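PDB 2D5C: shikimate 5-dehydrogenase from Thermus thermophilus, which catalyses the reversible NADPH-linked reduction of 3-dehydroshikimate to shikimate, the fourth of seven steps in chorismate biosynthesis. Local coordinates for residues G56-L61 and A83-L88. Numbering follows the deposited sequence.
With SKM ((3R,4S,5R)-3,4,5-trihydroxycyclohex-1-ene-1-carboxylic acid), chain E.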
ATOM      1  N   GLY A  56       7.140  -5.386  -0.490  1.00 25.23           N
ATOM      2  CA  GLY A  56       6.705  -5.633   0.871  1.00 20.09           C
ATOM      3  C   GLY A  56       7.582  -6.655   1.554  1.00 28.79           C
ATOM      4  O   GLY A  56       8.309  -7.406   0.902  1.00 25.01           O
ATOM      5  N   VAL A  57       7.540  -6.666   2.878  1.00 25.77           N
ATOM      6  CA  VAL A  57       8.321  -7.629   3.636  1.00 25.73           C
ATOM      7  C   VAL A  57       7.556  -7.995   4.877  1.00 25.91           C
ATOM      8  O   VAL A  57       6.701  -7.232   5.344  1.00 23.28           O
ATOM      9  CB  VAL A  57       9.702  -7.073   4.100  1.00 22.99           C
ATOM     10  CG1 VAL A  57      10.563  -6.711   2.910  1.00 25.24           C
ATOM     11  CG2 VAL A  57       9.502  -5.864   5.030  1.00 26.04           C
ATOM     12  N   ASN A  58       7.833  -9.191   5.381  1.00 25.30           N
ATOM     13  CA  ASN A  58       7.250  -9.653   6.632  1.00 24.87           C
ATOM     14  C   ASN A  58       8.375  -9.423   7.629  1.00 27.88           C
ATOM     15  O   ASN A  58       9.554  -9.417   7.251  1.00 29.58           O
ATOM     16  CB  ASN A  58       6.897 -11.142   6.561  1.00 27.65           C
ATOM     17  CG  ASN A  58       5.553 -11.388   5.916  1.00 28.43           C
ATOM     18  OD1 ASN A  58       5.407 -12.266   5.058  1.00 22.92           O
ATOM     19  ND2 ASN A  58       4.549 -10.614   6.335  1.00 22.95           N
ATOM     20  N   LEU A  59       8.015  -9.183   8.887  1.00 26.41           N
ATOM     21  CA  LEU A  59       9.012  -8.962   9.924  1.00 31.20           C
ATOM     22  C   LEU A  59       8.819 -10.016  10.989  1.00 30.67           C
ATOM     23  O   LEU A  59       7.689 -10.348  11.345  1.00 30.88           O
ATOM     24  CB  LEU A  59       8.851  -7.577  10.571  1.00 29.94           C
ATOM     25  CG  LEU A  59       8.994  -6.324   9.715  1.00 28.25           C
ATOM     26  CD1 LEU A  59       8.880  -5.112  10.621  1.00 31.28           C
ATOM     27  CD2 LEU A  59      10.328  -6.315   8.978  1.00 25.23           C
ATOM     28  N   THR A  60       9.929 -10.540  11.499  1.00 34.12           N
ATOM     29  CA  THR A  60       9.877 -11.552  12.545  1.00 35.67           C
ATOM     30  C   THR A  60      10.877 -11.116  13.625  1.00 35.47           C
ATOM     31  O   THR A  60      11.454 -10.030  13.526  1.00 37.70           O
ATOM     32  CB  THR A  60      10.236 -12.954  11.958  1.00 41.12           C
ATOM     33  OG1 THR A  60       9.667 -13.981  12.779  1.00 42.38           O
ATOM     34  CG2 THR A  60      11.740 -13.142  11.876  1.00 40.60           C
ATOM     35  N   LEU A  61      11.086 -11.936  14.653  1.00 42.38           N
ATOM     36  CA  LEU A  61      12.028 -11.583  15.719  1.00 39.88           C
ATOM     37  C   LEU A  61      13.390 -11.177  15.179  1.00 44.27           C
ATOM     38  O   LEU A  61      13.877 -11.747  14.199  1.00 43.90           O
ATOM     39  CB  LEU A  61      12.258 -12.751  16.674  1.00 46.57           C
ATOM     40  CG  LEU A  61      11.156 -13.235  17.607  1.00 52.04           C
ATOM     41  CD1 LEU A  61      10.057 -13.922  16.815  1.00 51.68           C
ATOM     42  CD2 LEU A  61      11.774 -14.198  18.608  1.00 53.67           C
ATOM     43  N   ALA A  83       3.240  -4.000  17.518  1.00 23.45           N
ATOM     44  CA  ALA A  83       4.087  -4.845  16.693  1.00 25.25           C
ATOM     45  C   ALA A  83       3.562  -4.878  15.269  1.00 19.49           C
ATOM     46  O   ALA A  83       2.361  -4.944  15.047  1.00 21.23           O
ATOM     47  CB  ALA A  83       4.134  -6.274  17.266  1.00 27.66           C
ATOM     48  N   VAL A  84       4.490  -4.832  14.324  1.00 25.31           N
ATOM     49  CA  VAL A  84       4.168  -4.866  12.906  1.00 21.82           C
ATOM     50  C   VAL A  84       4.828  -6.113  12.329  1.00 24.26           C
ATOM     51  O   VAL A  84       6.030  -6.329  12.519  1.00 25.41           O
ATOM     52  CB  VAL A  84       4.736  -3.620  12.192  1.00 25.89           C
ATOM     53  CG1 VAL A  84       4.796  -3.852  10.680  1.00 17.31           C
ATOM     54  CG2 VAL A  84       3.861  -2.393  12.519  1.00 23.34           C
ATOM     55  N   ASN A  85       4.048  -6.933  11.628  1.00 22.67           N
ATOM     56  CA  ASN A  85       4.592  -8.146  11.016  1.00 23.58           C
ATOM     57  C   ASN A  85       4.551  -8.049   9.488  1.00 24.03           C
ATOM     58  O   ASN A  85       5.097  -8.899   8.780  1.00 26.02           O
ATOM     59  CB  ASN A  85       3.803  -9.374  11.480  1.00 24.32           C
ATOM     60  CG  ASN A  85       2.579  -9.646  10.621  1.00 29.46           C
ATOM     61  OD1 ASN A  85       1.766  -8.755  10.369  1.00 24.82           O
ATOM     62  ND2 ASN A  85       2.438 -10.889  10.174  1.00 23.15           N
ATOM     63  N   THR A  86       3.905  -7.006   8.981  1.00 20.51           N
ATOM     64  CA  THR A  86       3.802  -6.818   7.539  1.00 22.81           C
ATOM     65  C   THR A  86       4.022  -5.358   7.157  1.00 22.12           C
ATOM     66  O   THR A  86       3.374  -4.459   7.702  1.00 21.82           O
ATOM     67  CB  THR A  86       2.417  -7.259   7.027  1.00 23.12           C
ATOM     68  OG1 THR A  86       2.205  -8.637   7.360  1.00 25.36           O
ATOM     69  CG2 THR A  86       2.325  -7.092   5.504  1.00 20.81           C
ATOM     70  N   VAL A  87       4.950  -5.132   6.229  1.00 19.88           N
ATOM     71  CA  VAL A  87       5.252  -3.793   5.753  1.00 19.57           C
ATOM     72  C   VAL A  87       5.020  -3.709   4.247  1.00 22.95           C
ATOM     73  O   VAL A  87       5.441  -4.593   3.503  1.00 21.33           O
ATOM     74  CB  VAL A  87       6.726  -3.411   6.056  1.00 22.89           C
ATOM     75  CG1 VAL A  87       7.021  -2.009   5.519  1.00 22.40           C
ATOM     76  CG2 VAL A  87       6.982  -3.486   7.561  1.00 22.72           C
ATOM     77  N   LEU A  88       4.324  -2.654   3.817  1.00 18.89           N
ATOM     78  CA  LEU A  88       4.042  -2.397   2.398  1.00 19.12           C
ATOM     79  C   LEU A  88       4.867  -1.192   1.968  1.00 21.61           C
ATOM     80  O   LEU A  88       4.908  -0.194   2.685  1.00 20.82           O
ATOM     81  CB  LEU A  88       2.558  -2.069   2.195  1.00 21.10           C
ATOM     82  CG  LEU A  88       2.153  -1.444   0.857  1.00 22.22           C
ATOM     83  CD1 LEU A  88       2.428  -2.424  -0.266  1.00 25.78           C
ATOM     84  CD2 LEU A  88       0.661  -1.062   0.885  1.00 24.06           C
TER
HETATM   85  O12 SKM E 301       4.261 -12.770  11.593  1.00 33.18           O
HETATM   86  C8  SKM E 301       4.962 -13.836  10.934  1.00 35.91           C
HETATM   87  C6  SKM E 301       5.945 -13.241   9.888  1.00 34.81           C
HETATM   88  O7  SKM E 301       5.205 -12.474   8.940  1.00 29.00           O
HETATM   89  C5  SKM E 301       6.721 -14.360   9.147  1.00 34.69           C
HETATM   90  C4  SKM E 301       7.124 -15.519  10.060  1.00 42.15           C
HETATM   91  C1  SKM E 301       8.060 -16.535   9.513  1.00 44.77           C
HETATM   92  O2  SKM E 301       8.523 -16.405   8.255  1.00 36.55           O
HETATM   93  O3  SKM E 301       8.417 -17.487  10.193  1.00 46.76           O
HETATM   94  C10 SKM E 301       6.681 -15.661  11.313  1.00 38.77           C
HETATM   95  C9  SKM E 301       5.735 -14.689  11.986  1.00 39.36           C
HETATM   96  O11 SKM E 301       6.502 -13.821  12.836  1.00 40.58           O
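G56 packs its CA against V87 O, 3.1 Å away, and faces L88 as a non-hydrogen-bonded pair where strand 56-59 runs antiparallel to strand 86-88 in the mixed sheet of the substrate-binding domain. V57 and V87 form the hydrogen-bonded pair that follows: V57 N donates to V87 O at 3.0 Å, and V87 N returns a bond to V57 O. Their side chains stand side by side on one face of the sheet, V57 CG2 lying 3.8 Å from V87 CB. N58 emerges on the other face beside T86, where A239 and W243 of helix 229-244 cover both. With CG anti to its carbonyl carbon (chi1 -84°), the amide swings toward strand 86-88, and ND2 donates to N85 O at 3.0 Å, the acceptor lying close to the amide plane; OD1 is taken by Y33 OH. A leucine in place of N58 would probably leave Y33 OH without this acceptor and N85 O held by L59 N from one face alone, among the donors of the two segments. L59 N is the second donor to N85 O, 2.9 Å away and well above the carbonyl plane, on the opposite face from N58 ND2, so the peptide oxygen is gripped from both faces. The L59 side chain leans toward the 83-88 segment, where CD1 meets V87 CG2 at 4.0 Å and also lies against the carbonyl oxygen of V84, which is buried without a hydrogen-bond partner in the model. At the strand end T60 OG1 hydrogen-bonds shikimate O11. N85 and T86 together face F97 of strand 93-97 in a classic beta bulge, and the N85 amide extends into the active-site pocket. T99 N binds its OD1, which anchors the amide, while N85 ND2 donates to shikimate O12 at 3.0 Å and, more weakly, to O7 at 3.4 Å.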